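Local coordinates for endoglucanase (Bacillus akibai, PDB 1UWW), which hydrolyses internal beta-1,4-glucosidic linkages of cellulose and related beta-glucans, and is represented here by its family 28 carbohydrate-binding module, specific for non-crystalline cellulose, at residues 85-90 with 150-155; 38-43 with 53-58; 102-107 with 171-176; 14-19 with 76-81; 113-118 with 159-164. All coordinates share one frame; numbering follows the deposited sequence.

Contact 1. Residues 85-90 with 150-155; sequences ENDYVT and NVRDIT
Tyr88 and Asn150 form an antiparallel non-hydrogen-bonded pair, their CA atoms 4.4 Å apart, where strand 142-150 gives way to a type I turn from Val151 to Ile154. Asp87 and Tyr88 both face Glu189 in a classic beta bulge at the start of strand 88-97. The carbonyl of Asp87 bonds two successive amides of the turn, Val151 N at 2.8 Å and Arg152 N at 3.1 Å, both from the same face of its plane. Arg152 leaves the backbone with CG anti to N (chi1 -178°), then bends at chi2 and chi3, bringing the guanidinium to Asn86 and Asp87. Its NE meets Asp87 OD1 at 2.9 Å in a salt bridge, the guanidinium nearly perpendicular to the carboxylate (84°), while NH2 donates to Asn86 O from above that carbonyl's plane. Tyr88 CD1 lies 3.7 Å from Asn150 CA, and Asn150 OD1 accepts Asp153 N in an Asx motif. Val89 CG2 packs against Val151 CG1 at 4.0 Å. Asp87 and Arg152 would partly offset each other's charge, and each has a second partner: OD2 binds the N of Ala191 and NH1 pairs with Asp159, tying the C-terminus to this end of the sheet.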
# COMPACT_ATOMS: atom_id res chain seq x y z
N GLU A 85 -20.07 -8.72 9.64
CA GLU A 85 -20.63 -7.58 8.94
C GLU A 85 -19.81 -6.30 9.07
O GLU A 85 -20.18 -5.25 8.58
CB GLU A 85 -22.06 -7.32 9.42
CG GLU A 85 -23.03 -8.37 8.92
CD GLU A 85 -24.43 -8.23 9.49
OE1 GLU A 85 -24.59 -7.89 10.68
OE2 GLU A 85 -25.39 -8.49 8.74
N ASN A 86 -18.65 -6.41 9.68
CA ASN A 86 -17.77 -5.26 9.83
C ASN A 86 -17.10 -4.88 8.54
O ASN A 86 -16.88 -5.70 7.65
CB ASN A 86 -16.73 -5.59 10.88
CG ASN A 86 -17.35 -5.76 12.24
OD1 ASN A 86 -17.93 -4.81 12.76
ND2 ASN A 86 -17.29 -6.96 12.79
N ASP A 87 -16.76 -3.60 8.45
CA ASP A 87 -16.18 -3.04 7.25
C ASP A 87 -14.73 -2.61 7.40
O ASP A 87 -14.05 -2.47 6.39
CB ASP A 87 -17.02 -1.86 6.75
CG ASP A 87 -18.44 -2.25 6.51
OD1 ASP A 87 -18.70 -3.34 5.93
OD2 ASP A 87 -19.39 -1.57 6.93
N TYR A 88 -14.28 -2.41 8.64
CA TYR A 88 -12.94 -1.88 8.92
C TYR A 88 -12.29 -2.62 10.05
O TYR A 88 -12.96 -3.17 10.91
CB TYR A 88 -12.97 -0.39 9.33
CG TYR A 88 -13.64 0.51 8.33
CD1 TYR A 88 -12.93 1.03 7.24
CD2 TYR A 88 -14.99 0.80 8.42
CE1 TYR A 88 -13.56 1.84 6.30
CE2 TYR A 88 -15.62 1.60 7.47
CZ TYR A 88 -14.90 2.10 6.43
OH TYR A 88 -15.54 2.90 5.50
N VAL A 89 -10.95 -2.64 10.04
CA VAL A 89 -10.15 -2.82 11.23
C VAL A 89 -9.63 -1.45 11.58
O VAL A 89 -9.13 -0.70 10.74
CB VAL A 89 -9.01 -3.81 10.99
CG1 VAL A 89 -7.97 -3.81 12.14
CG2 VAL A 89 -9.58 -5.22 10.84
N THR A 90 -9.84 -1.07 12.83
CA THR A 90 -9.34 0.20 13.37
C THR A 90 -8.46 -0.01 14.58
O THR A 90 -8.60 -0.97 15.32
CB THR A 90 -10.50 1.12 13.75
OG1 THR A 90 -11.25 0.58 14.84
CG2 THR A 90 -11.48 1.27 12.59
N ASN A 150 -9.97 -0.62 5.45
CA ASN A 150 -11.17 -1.22 4.91
C ASN A 150 -10.93 -2.70 4.59
O ASN A 150 -10.06 -3.05 3.80
CB ASN A 150 -11.61 -0.47 3.66
CG ASN A 150 -12.97 -0.90 3.15
OD1 ASN A 150 -13.26 -2.08 3.02
ND2 ASN A 150 -13.84 0.09 2.89
N VAL A 151 -11.70 -3.55 5.24
CA VAL A 151 -11.70 -4.99 4.96
C VAL A 151 -12.95 -5.49 4.21
O VAL A 151 -12.97 -6.62 3.75
CB VAL A 151 -11.51 -5.82 6.25
CG1 VAL A 151 -10.12 -5.55 6.86
CG2 VAL A 151 -12.59 -5.52 7.29
N ARG A 152 -13.97 -4.65 4.13
CA ARG A 152 -15.13 -4.91 3.28
C ARG A 152 -14.69 -5.12 1.84
O ARG A 152 -15.26 -5.95 1.12
CB ARG A 152 -16.12 -3.76 3.42
CG ARG A 152 -17.41 -3.92 2.62
CD ARG A 152 -18.11 -5.23 2.82
NE ARG A 152 -18.24 -5.61 4.22
CZ ARG A 152 -18.56 -6.84 4.62
NH1 ARG A 152 -18.81 -7.78 3.71
NH2 ARG A 152 -18.61 -7.17 5.89
N ASP A 153 -13.62 -4.43 1.45
CA ASP A 153 -13.10 -4.48 0.08
C ASP A 153 -12.24 -5.70 -0.23
O ASP A 153 -11.77 -5.84 -1.37
CB ASP A 153 -12.38 -3.17 -0.23
CG ASP A 153 -13.36 -2.00 -0.38
OD1 ASP A 153 -14.58 -2.26 -0.49
OD2 ASP A 153 -13.02 -0.80 -0.38
N ILE A 154 -12.06 -6.62 0.72
CA ILE A 154 -11.39 -7.89 0.43
C ILE A 154 -12.40 -8.83 -0.18
O ILE A 154 -13.24 -9.37 0.52
CB ILE A 154 -10.74 -8.49 1.72
CG1 ILE A 154 -9.71 -7.52 2.31
CG2 ILE A 154 -10.03 -9.82 1.43
CD1 ILE A 154 -9.19 -7.91 3.68
N THR A 155 -12.29 -9.07 -1.48
CA THR A 155 -13.25 -9.93 -2.16
C THR A 155 -12.95 -11.40 -2.03
O THR A 155 -13.86 -12.20 -2.26
CB THR A 155 -13.35 -9.61 -3.65
OG1 THR A 155 -12.08 -9.81 -4.28
CG2 THR A 155 -13.72 -8.14 -3.86

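Contact 2. Residues 38-43 with 53-58; sequences VKTALT and LSWEFG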
# COMPACT_ATOMS: atom_id res chain seq x y z
N VAL A 38 11.75 -6.45 13.32
CA VAL A 38 12.00 -5.90 14.63
C VAL A 38 11.42 -6.89 15.62
O VAL A 38 10.26 -7.30 15.51
CB VAL A 38 11.32 -4.51 14.80
CG1 VAL A 38 11.37 -4.03 16.26
CG2 VAL A 38 11.96 -3.49 13.84
N LYS A 39 12.22 -7.28 16.60
CA LYS A 39 11.79 -8.23 17.61
C LYS A 39 12.14 -7.75 19.02
O LYS A 39 12.26 -8.57 19.94
CB LYS A 39 12.32 -9.63 17.27
CG LYS A 39 11.64 -10.20 16.01
CD LYS A 39 11.73 -11.69 15.91
CE LYS A 39 11.22 -12.20 14.57
NZ LYS A 39 11.78 -13.55 14.23
N THR A 40 12.19 -6.42 19.16
CA THR A 40 12.45 -5.72 20.43
C THR A 40 11.33 -5.96 21.47
O THR A 40 10.24 -6.41 21.14
CB THR A 40 12.64 -4.14 20.17
OG1 THR A 40 11.46 -3.55 19.59
CG2 THR A 40 13.75 -3.81 19.18
N ALA A 41 11.58 -5.64 22.73
CA ALA A 41 10.61 -5.84 23.79
C ALA A 41 9.24 -5.17 23.48
O ALA A 41 9.17 -3.97 23.19
CB ALA A 41 11.15 -5.28 25.10
N LEU A 42 8.20 -5.99 23.57
CA LEU A 42 6.81 -5.55 23.46
C LEU A 42 6.27 -5.44 24.87
O LEU A 42 6.17 -6.45 25.58
CB LEU A 42 5.98 -6.57 22.70
CG LEU A 42 6.06 -6.60 21.19
CD1 LEU A 42 5.49 -7.89 20.62
CD2 LEU A 42 5.32 -5.41 20.61
N THR A 43 5.96 -4.24 25.29
CA THR A 43 5.46 -3.98 26.64
C THR A 43 4.18 -3.16 26.62
O THR A 43 3.78 -2.63 25.58
CB THR A 43 6.52 -3.27 27.51
OG1 THR A 43 6.83 -2.01 26.93
CG2 THR A 43 7.83 -4.08 27.58
N LEU A 53 -0.15 -1.37 23.66
CA LEU A 53 0.95 -2.24 23.25
C LEU A 53 2.05 -1.34 22.66
O LEU A 53 1.77 -0.50 21.81
CB LEU A 53 0.45 -3.20 22.18
CG LEU A 53 1.45 -4.24 21.68
CD1 LEU A 53 1.80 -5.24 22.76
CD2 LEU A 53 0.89 -4.95 20.45
N SER A 54 3.31 -1.53 23.06
CA SER A 54 4.39 -0.59 22.71
C SER A 54 5.72 -1.27 22.44
O SER A 54 6.02 -2.31 23.02
CB SER A 54 4.49 0.45 23.83
OG SER A 54 5.37 1.51 23.53
N TRP A 55 6.47 -0.69 21.52
CA TRP A 55 7.87 -1.09 21.30
C TRP A 55 8.61 0.15 20.81
O TRP A 55 8.02 1.12 20.40
CB TRP A 55 7.96 -2.27 20.32
CG TRP A 55 7.52 -1.98 18.92
CD1 TRP A 55 8.34 -1.70 17.87
CD2 TRP A 55 6.17 -1.97 18.40
NE1 TRP A 55 7.58 -1.49 16.74
CE2 TRP A 55 6.25 -1.66 17.03
CE3 TRP A 55 4.90 -2.16 18.96
CZ2 TRP A 55 5.13 -1.58 16.20
CZ3 TRP A 55 3.78 -2.06 18.13
CH2 TRP A 55 3.91 -1.77 16.78
N GLU A 56 9.94 0.09 20.82
CA GLU A 56 10.76 1.14 20.25
C GLU A 56 11.77 0.56 19.28
O GLU A 56 12.21 -0.58 19.41
CB GLU A 56 11.37 2.06 21.29
CG GLU A 56 12.24 1.48 22.34
CD GLU A 56 12.83 2.60 23.23
OE1 GLU A 56 12.26 3.74 23.33
OE2 GLU A 56 13.88 2.36 23.82
N PHE A 57 12.10 1.34 18.28
CA PHE A 57 12.99 0.90 17.22
C PHE A 57 13.32 2.10 16.35
O PHE A 57 12.72 3.15 16.45
CB PHE A 57 12.34 -0.20 16.35
CG PHE A 57 11.30 0.33 15.39
CD1 PHE A 57 10.04 0.77 15.84
CD2 PHE A 57 11.59 0.49 14.04
CE1 PHE A 57 9.13 1.29 14.94
CE2 PHE A 57 10.68 1.05 13.19
CZ PHE A 57 9.46 1.43 13.65
N GLY A 58 14.30 1.92 15.47
CA GLY A 58 14.52 2.83 14.37
C GLY A 58 14.86 2.08 13.12
O GLY A 58 15.58 1.09 13.19
O HOH W 1 11.01 -2.36 22.10
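Leu42 and Trp55 lie side by side, pointing the same way, in the dense half of this contact, whereas Thr40 and Glu56 mark its watery half. On the dense side Leu42 CD2 comes within 3.7 Å of Trp55 CE3 and also touches Leu53 CD1. Val38 crosses the indole at about a right angle, its CG1 4.1 Å from Trp55 CD1, and the same methyl rests on Phe57 CB. Trp32 and Phe170 meet the indole edge-to-face, extending the aromatic core. Thr43 and Ser54 close this end as an antiparallel hydrogen-bonded pair, with Thr43 N to Ser54 O at 3.0 Å and Ser54 N to Thr43 O at 2.8 Å.

Toward Glu56 the backbones separate and a water takes the place of direct pairing. It donates to Ala41 O at 2.7 Å, accepts from Glu56 N at 3.0 Å and bonds Thr40 OG1 at 2.8 Å. Thr40 OG1 also lies 3.1 Å from Glu56 O, but its one proton could go to the water instead, so that bond is not settled. Strand 50-58 is thus joined to the loop leading into edge strand 43-47 by apolar packing on the core side and a water-bridged backbone on the other.

Contact 3. Residues 102-107 with 171-176; sequences EGAMNI and ADVESD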
# COMPACT_ATOMS: atom_id res chain seq x y z
N GLU A 102 11.83 12.93 7.81
CA GLU A 102 11.59 12.68 6.38
C GLU A 102 10.97 11.31 6.14
O GLU A 102 10.97 10.46 7.02
CB GLU A 102 12.89 12.80 5.59
CG GLU A 102 13.95 11.80 5.95
CD GLU A 102 15.28 12.15 5.30
OE1 GLU A 102 15.35 13.20 4.61
OE2 GLU A 102 16.24 11.38 5.46
N GLY A 103 10.47 11.11 4.94
CA GLY A 103 9.84 9.88 4.54
C GLY A 103 8.47 9.65 5.15
O GLY A 103 7.76 10.56 5.55
N ALA A 104 8.12 8.38 5.17
CA ALA A 104 6.78 7.94 5.53
C ALA A 104 6.84 6.52 6.04
O ALA A 104 7.89 5.86 5.98
CB ALA A 104 5.82 8.09 4.33
N MSE A 105 5.70 6.05 6.54
CA MSE A 105 5.53 4.69 7.02
C MSE A 105 4.23 4.17 6.40
O MSE A 105 3.21 4.87 6.51
CB MSE A 105 5.39 4.70 8.53
CG MSE A 105 5.13 3.34 9.17
SE MSE A 105 4.83 3.42 11.10
CE MSE A 105 6.42 3.45 11.42
N ASN A 106 4.25 2.97 5.82
CA ASN A 106 3.10 2.32 5.22
C ASN A 106 2.65 1.20 6.12
O ASN A 106 3.42 0.25 6.37
CB ASN A 106 3.44 1.73 3.84
CG ASN A 106 3.46 2.77 2.72
OD1 ASN A 106 3.97 2.47 1.61
ND2 ASN A 106 2.92 3.92 2.97
N ILE A 107 1.40 1.25 6.57
CA ILE A 107 0.80 0.22 7.40
C ILE A 107 -0.09 -0.67 6.54
O ILE A 107 -1.01 -0.17 5.86
CB ILE A 107 -0.00 0.86 8.56
CG1 ILE A 107 0.93 1.73 9.40
CG2 ILE A 107 -0.65 -0.22 9.39
CD1 ILE A 107 0.24 2.43 10.52
N ALA A 171 5.82 -0.61 7.48
CA ALA A 171 6.94 -0.57 6.54
C ALA A 171 7.52 0.83 6.35
O ALA A 171 6.81 1.82 6.28
CB ALA A 171 6.51 -1.12 5.21
N ASP A 172 8.84 0.88 6.23
CA ASP A 172 9.59 2.10 5.97
C ASP A 172 9.39 2.57 4.54
O ASP A 172 9.49 1.77 3.60
CB ASP A 172 11.07 1.76 6.20
CG ASP A 172 11.98 2.96 6.19
OD1 ASP A 172 11.55 4.12 6.28
OD2 ASP A 172 13.22 2.74 6.09
N VAL A 173 9.17 3.86 4.36
CA VAL A 173 9.19 4.50 3.05
C VAL A 173 10.20 5.65 3.11
O VAL A 173 9.86 6.80 3.32
CB VAL A 173 7.80 5.08 2.68
CG1 VAL A 173 7.82 5.56 1.24
CG2 VAL A 173 6.68 4.05 2.90
N GLU A 174 11.47 5.30 2.94
CA GLU A 174 12.56 6.27 2.89
C GLU A 174 12.62 7.20 4.13
O GLU A 174 12.92 8.39 4.02
CB GLU A 174 12.49 7.11 1.60
CG GLU A 174 12.73 6.32 0.31
CD GLU A 174 12.55 7.14 -0.98
OE1 GLU A 174 12.31 8.38 -0.92
OE2 GLU A 174 12.64 6.54 -2.07
N SER A 175 12.31 6.66 5.31
CA SER A 175 12.20 7.50 6.51
C SER A 175 13.43 7.36 7.39
O SER A 175 14.24 6.46 7.19
CB SER A 175 10.99 7.13 7.36
OG SER A 175 11.27 6.03 8.20
N ASP A 176 13.55 8.26 8.36
CA ASP A 176 14.58 8.17 9.38
C ASP A 176 13.97 7.98 10.76
O ASP A 176 14.59 8.29 11.79
CB ASP A 176 15.51 9.38 9.31
CG ASP A 176 14.83 10.68 9.59
OD1 ASP A 176 13.59 10.77 9.74
OD2 ASP A 176 15.52 11.74 9.67
O HOH W 2 17.49 11.90 7.92
O HOH W 3 15.59 8.77 5.28
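Ala104 with Val173, and Asn106 with Ala171, are antiparallel hydrogen-bonded pairs joining strands 104-111 and 165-173, neighbours in one of the two sheets of the beta-sandwich. Both amides of each pair donate: Asn106 N to Ala171 O and Ala171 N to Asn106 O at 2.8 Å, the first in the carbonyl plane; at Ala104 the bonds are slightly longer. On the face bearing Ala104, Asn106, Ala171 and Val173, the side chains of Val173 and Asn106 cross obliquely, with Val173 CG2 3.4 Å from Asn106 OD1. That oxygen accepts its hydrogen bond from Thr127 OG1 of the second subunit, a residue that also packs on Val173, so this face belongs to the dimer interface. Between the two pairs, selenomethionine 105 (Met105) and Asp172 point to the other face, where Met105 reaches Phe93 and Phe170 in the core.

Past Val173 the strand leaves through an Asx motif. Asp172 OD1 accepts Ser175 N at 2.8 Å on its syn side and Ser175 OG at 2.7 Å from the opposite face of the carboxylate plane, while OD2 pairs with Lys63. The backbone at Gly103 (phi 73°) runs so close to Val173 O, 3.3 Å from Gly103 CA, and to Ser175 CA that no side chain would fit between. Glu102 O lies against Ser175 CA and, like Asp176 N, is buried without a hydrogen-bonding partner in the model. At the outer end Glu102 CG stands 3.9 Å from Asp176 CG, the side chains crossing at about a right angle. Their carboxylates would repel, but one water donates to both Glu102 OE2 and Asp176 OD2, and Thr101 OG1 bonds the latter.

Contact 4. Residues 14-19 with 76-81; sequences GEAVLP and FWKSDL
Lys78, whose CG rests 4.1 Å from Ala16 CB, turns its amino group back within its own segment, NZ donating to Ser79 O at 3.2 Å nearly along the C=O axis. CG is anti to the backbone N (chi1 -166°), and the bends at chi3 and chi4 follow only after the aliphatic root has passed Ala16. That methyl is shared by three residues of the facing segment: Ala16 CB also lies 3.3 Å from Trp77 O and 3.8 Å from Phe76 CE1. The Phe76 ring is met by three successive residues of the loop. Its CG stands anti to the backbone N (chi1 180°), and the far end of the ring meets the loop, with CZ 3.7 Å from Val17 O and 3.9 Å from Leu18 CB. Ala16 CB, Val17 O and Leu18 CB all approach that ring obliquely. Further on, Leu18 and Leu81 cross at about a right angle, touching through CD2 of Leu18 and CD1 of Leu81 at 3.8 Å. The segments meet through van der Waals contacts, some of them between carbon and a carbonyl oxygen; Val17 O has its hydrogen bond from Ser20 OG.

Around it, Phe76 meets the ring of Trp30 and packs on Met166 of strand 165-173. Leu18 lies on the same Met166 and, with Leu81, on Phe188 of strand 180-189. The N-terminal loop 14-19 thus lies against the end of strand 73-77 and the turn after it, with side chains reaching both sheets.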
# COMPACT_ATOMS: atom_id res chain seq x y z
N GLY A 14 -0.56 -13.20 27.48
CA GLY A 14 -1.98 -13.26 27.75
C GLY A 14 -2.72 -14.09 26.72
O GLY A 14 -2.13 -14.79 25.89
N GLU A 15 -4.04 -13.97 26.75
CA GLU A 15 -4.92 -14.68 25.84
C GLU A 15 -5.43 -13.73 24.79
O GLU A 15 -5.64 -12.55 25.06
CB GLU A 15 -6.10 -15.26 26.63
CG GLU A 15 -5.68 -16.25 27.71
CD GLU A 15 -5.20 -17.60 27.18
OE1 GLU A 15 -5.58 -17.99 26.05
OE2 GLU A 15 -4.44 -18.28 27.90
N ALA A 16 -5.65 -14.25 23.58
CA ALA A 16 -6.10 -13.44 22.46
C ALA A 16 -7.51 -12.94 22.71
O ALA A 16 -8.44 -13.72 22.90
CB ALA A 16 -6.04 -14.24 21.16
N VAL A 17 -7.63 -11.61 22.75
CA VAL A 17 -8.89 -10.91 23.01
C VAL A 17 -9.02 -9.80 21.97
O VAL A 17 -8.11 -9.03 21.79
CB VAL A 17 -8.91 -10.30 24.45
CG1 VAL A 17 -10.15 -9.46 24.71
CG2 VAL A 17 -8.81 -11.39 25.52
N LEU A 18 -10.16 -9.72 21.32
CA LEU A 18 -10.44 -8.70 20.34
C LEU A 18 -11.87 -8.20 20.61
O LEU A 18 -12.77 -9.07 20.71
CB LEU A 18 -10.23 -9.34 18.96
CG LEU A 18 -10.14 -8.39 17.79
CD1 LEU A 18 -8.83 -7.64 17.76
CD2 LEU A 18 -10.40 -9.14 16.51
N PRO A 19 -12.14 -6.89 20.77
CA PRO A 19 -11.16 -5.77 20.75
C PRO A 19 -10.04 -5.85 21.78
O PRO A 19 -10.23 -6.25 22.94
CB PRO A 19 -12.03 -4.54 21.00
CG PRO A 19 -13.41 -4.96 20.47
CD PRO A 19 -13.53 -6.38 20.88
N PHE A 76 -1.43 -11.72 15.41
CA PHE A 76 -2.52 -11.99 16.34
C PHE A 76 -3.26 -13.24 15.87
O PHE A 76 -3.95 -13.20 14.87
CB PHE A 76 -3.46 -10.78 16.40
CG PHE A 76 -4.62 -10.94 17.31
CD1 PHE A 76 -4.50 -10.72 18.68
CD2 PHE A 76 -5.85 -11.28 16.82
CE1 PHE A 76 -5.60 -10.81 19.51
CE2 PHE A 76 -6.94 -11.40 17.65
CZ PHE A 76 -6.82 -11.17 19.00
N TRP A 77 -3.10 -14.34 16.58
CA TRP A 77 -3.77 -15.60 16.27
C TRP A 77 -5.00 -15.77 17.14
O TRP A 77 -4.92 -15.69 18.37
CB TRP A 77 -2.83 -16.79 16.48
CG TRP A 77 -1.72 -16.88 15.45
CD1 TRP A 77 -0.76 -15.96 15.18
CD2 TRP A 77 -1.49 -17.96 14.52
NE1 TRP A 77 0.05 -16.38 14.15
CE2 TRP A 77 -0.37 -17.61 13.74
CE3 TRP A 77 -2.11 -19.19 14.28
CZ2 TRP A 77 0.13 -18.44 12.74
CZ3 TRP A 77 -1.59 -20.02 13.29
CH2 TRP A 77 -0.49 -19.64 12.54
N LYS A 78 -6.14 -16.06 16.52
CA LYS A 78 -7.35 -16.35 17.26
C LYS A 78 -8.27 -17.22 16.44
O LYS A 78 -8.45 -17.00 15.25
CB LYS A 78 -8.07 -15.04 17.60
CG LYS A 78 -9.16 -15.19 18.65
CD LYS A 78 -9.93 -13.89 18.92
CE LYS A 78 -11.43 -14.15 19.20
NZ LYS A 78 -12.22 -14.14 17.94
N SER A 79 -8.83 -18.25 17.08
CA SER A 79 -9.94 -18.99 16.50
C SER A 79 -11.17 -18.09 16.32
O SER A 79 -11.35 -17.08 17.02
CB SER A 79 -10.29 -20.22 17.37
OG SER A 79 -10.61 -19.85 18.69
N ASP A 80 -12.01 -18.45 15.37
CA ASP A 80 -13.21 -17.71 15.06
C ASP A 80 -12.94 -16.23 14.78
O ASP A 80 -13.73 -15.36 15.11
CB ASP A 80 -14.27 -17.89 16.17
CG ASP A 80 -14.81 -19.31 16.24
OD1 ASP A 80 -15.11 -19.92 15.18
OD2 ASP A 80 -14.98 -19.91 17.33
N LEU A 81 -11.78 -15.97 14.15
CA LEU A 81 -11.46 -14.64 13.65
C LEU A 81 -12.13 -14.48 12.30
O LEU A 81 -11.76 -15.16 11.35
CB LEU A 81 -9.95 -14.46 13.52
CG LEU A 81 -9.43 -13.08 13.15
CD1 LEU A 81 -9.70 -12.08 14.26
CD2 LEU A 81 -7.92 -13.16 12.88

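Contact 5. Residues 113-118 with 159-164; sequences PPTNGY and DDTLLR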
# COMPACT_ATOMS: atom_id res chain seq x y z
N PRO A 113 -6.14 -16.84 5.87
CA PRO A 113 -7.18 -17.89 5.81
C PRO A 113 -6.66 -19.13 5.08
O PRO A 113 -6.25 -19.01 3.94
CB PRO A 113 -8.31 -17.25 5.00
CG PRO A 113 -7.67 -16.11 4.26
CD PRO A 113 -6.51 -15.66 5.06
N PRO A 114 -6.67 -20.31 5.71
CA PRO A 114 -6.28 -21.54 5.00
C PRO A 114 -7.09 -21.80 3.73
O PRO A 114 -6.58 -22.46 2.83
CB PRO A 114 -6.52 -22.64 6.03
CG PRO A 114 -6.38 -21.96 7.32
CD PRO A 114 -6.98 -20.56 7.13
N THR A 115 -8.31 -21.29 3.64
CA THR A 115 -9.12 -21.45 2.43
C THR A 115 -8.74 -20.51 1.28
O THR A 115 -9.26 -20.68 0.17
CB THR A 115 -10.61 -21.28 2.72
OG1 THR A 115 -10.85 -19.99 3.32
CG2 THR A 115 -11.10 -22.28 3.72
N ASN A 116 -7.93 -19.48 1.54
CA ASN A 116 -7.38 -18.63 0.47
C ASN A 116 -5.87 -18.52 0.46
O ASN A 116 -5.31 -17.43 0.48
CB ASN A 116 -7.97 -17.20 0.48
CG ASN A 116 -7.93 -16.55 -0.91
OD1 ASN A 116 -8.81 -16.79 -1.75
ND2 ASN A 116 -6.89 -15.75 -1.17
N GLY A 117 -5.19 -19.66 0.42
CA GLY A 117 -3.76 -19.66 0.20
C GLY A 117 -2.95 -19.05 1.33
O GLY A 117 -1.78 -18.70 1.14
N TYR A 118 -3.56 -18.92 2.51
CA TYR A 118 -2.92 -18.36 3.69
C TYR A 118 -2.43 -16.91 3.47
O TYR A 118 -1.46 -16.47 4.09
CB TYR A 118 -1.73 -19.25 4.17
CG TYR A 118 -2.12 -20.67 4.49
CD1 TYR A 118 -2.14 -21.64 3.49
CD2 TYR A 118 -2.48 -21.03 5.77
CE1 TYR A 118 -2.52 -22.95 3.78
CE2 TYR A 118 -2.84 -22.35 6.07
CZ TYR A 118 -2.87 -23.28 5.06
OH TYR A 118 -3.24 -24.58 5.34
N ASP A 159 -17.92 -13.22 4.81
CA ASP A 159 -18.13 -12.75 6.16
C ASP A 159 -17.89 -13.81 7.22
O ASP A 159 -17.57 -13.49 8.36
CB ASP A 159 -19.54 -12.17 6.31
CG ASP A 159 -19.72 -10.84 5.59
OD1 ASP A 159 -18.73 -10.31 5.01
OD2 ASP A 159 -20.82 -10.23 5.57
N ASP A 160 -18.01 -15.08 6.86
CA ASP A 160 -17.77 -16.19 7.77
C ASP A 160 -16.43 -16.92 7.56
O ASP A 160 -16.15 -17.92 8.20
CB ASP A 160 -18.94 -17.19 7.75
CG ASP A 160 -19.02 -18.01 6.47
OD1 ASP A 160 -18.29 -17.78 5.48
OD2 ASP A 160 -19.85 -18.95 6.40
N THR A 161 -15.59 -16.43 6.66
CA THR A 161 -14.29 -17.07 6.42
C THR A 161 -13.39 -17.01 7.66
O THR A 161 -13.17 -15.92 8.21
CB THR A 161 -13.57 -16.36 5.29
OG1 THR A 161 -14.35 -16.45 4.10
CG2 THR A 161 -12.22 -17.04 4.98
N LEU A 162 -12.85 -18.13 8.09
CA LEU A 162 -11.91 -18.17 9.21
C LEU A 162 -10.59 -17.59 8.73
O LEU A 162 -9.97 -18.09 7.80
CB LEU A 162 -11.71 -19.59 9.73
CG LEU A 162 -12.96 -20.16 10.40
CD1 LEU A 162 -12.76 -21.67 10.62
CD2 LEU A 162 -13.29 -19.47 11.69
N LEU A 163 -10.15 -16.52 9.38
CA LEU A 163 -8.98 -15.78 8.96
C LEU A 163 -7.68 -16.26 9.62
O LEU A 163 -6.59 -15.96 9.12
CB LEU A 163 -9.21 -14.28 9.22
CG LEU A 163 -10.42 -13.69 8.48
CD1 LEU A 163 -10.69 -12.26 8.96
CD2 LEU A 163 -10.19 -13.74 6.98
N ARG A 164 -7.81 -17.00 10.74
CA ARG A 164 -6.72 -17.64 11.48
C ARG A 164 -5.82 -16.70 12.27
O ARG A 164 -5.64 -16.84 13.48
CB ARG A 164 -5.87 -18.55 10.58
CG ARG A 164 -4.96 -19.50 11.37
CD ARG A 164 -3.95 -20.23 10.51
NE ARG A 164 -2.93 -19.32 10.04
CZ ARG A 164 -1.80 -19.68 9.45
NH1 ARG A 164 -1.56 -20.97 9.21
NH2 ARG A 164 -0.92 -18.77 9.08
O HOH W 4 -10.06 -20.15 6.06
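Pro113 and Leu163 bring their CA atoms to 4.2 Å where two loops run past each other, and neither loop is a regular strand or helix at this point. The first curls back on itself: Pro113 O accepts Asn116 N and Tyr118 N, each at 3.0 Å and from opposite faces of the carbonyl plane.

The proline ring of Pro113 carries much of the packing. Its CB is 3.4 Å from Leu162 O and 3.9 Å from Thr161 CG2, a methyl that also touches Thr115 OG1. With Thr161 OG1 beside the backbone N (chi1 -61°), the CG2 methyl is left anti to N and faces the other loop, while OG1 bonds Gln158 N. Leu162 O has a polar partner in a water, which donates to it at 2.7 Å and accepts from Thr115 N at 3.2 Å. This water bridges the loops where no direct hydrogen bond joins them.

At the other end Arg164 passes Pro114, CB to CD, and extends to Tyr118. Its NH1 lies 3.6 Å from Tyr118 CD2, an atom placed over one face of the guanidinium. Ring and guanidinium planes are 52° apart, so the two are neither stacked flat nor perpendicular. Pro114 CA lies 3.7 Å above one face of the Tyr118 ring, offset toward its rim. The arrangement is plain loop-to-loop packing at one end of a beta-sandwich, where the turn between antiparallel strands 104-111 and 120-129 meets the long connection leading into strand 165-173.

In the fold
Contacts 1, 4 and 5 cluster at one end of the module, and contacts 2 and 3 lie toward the other. Contact 5 is the junction of its cluster: Arg152 NH1 and Asp159 OD1 form a salt bridge of 2.8 Å to contact 1, and Leu81 O lies 2.9 Å from Leu163 N, a probable hydrogen bond to contact 4. Contacts 2 and 3, with centres 17 Å apart, meet where Phe57 CZ packs on Met105 CE. Contacts 3 and 5 have centres 30 Å apart, yet both touch the second subunit, as does contact 1 through Thr155. Bound calcium ions lie about 9 Å from the side chain of Leu53 and about 8 Å from that of Asp176.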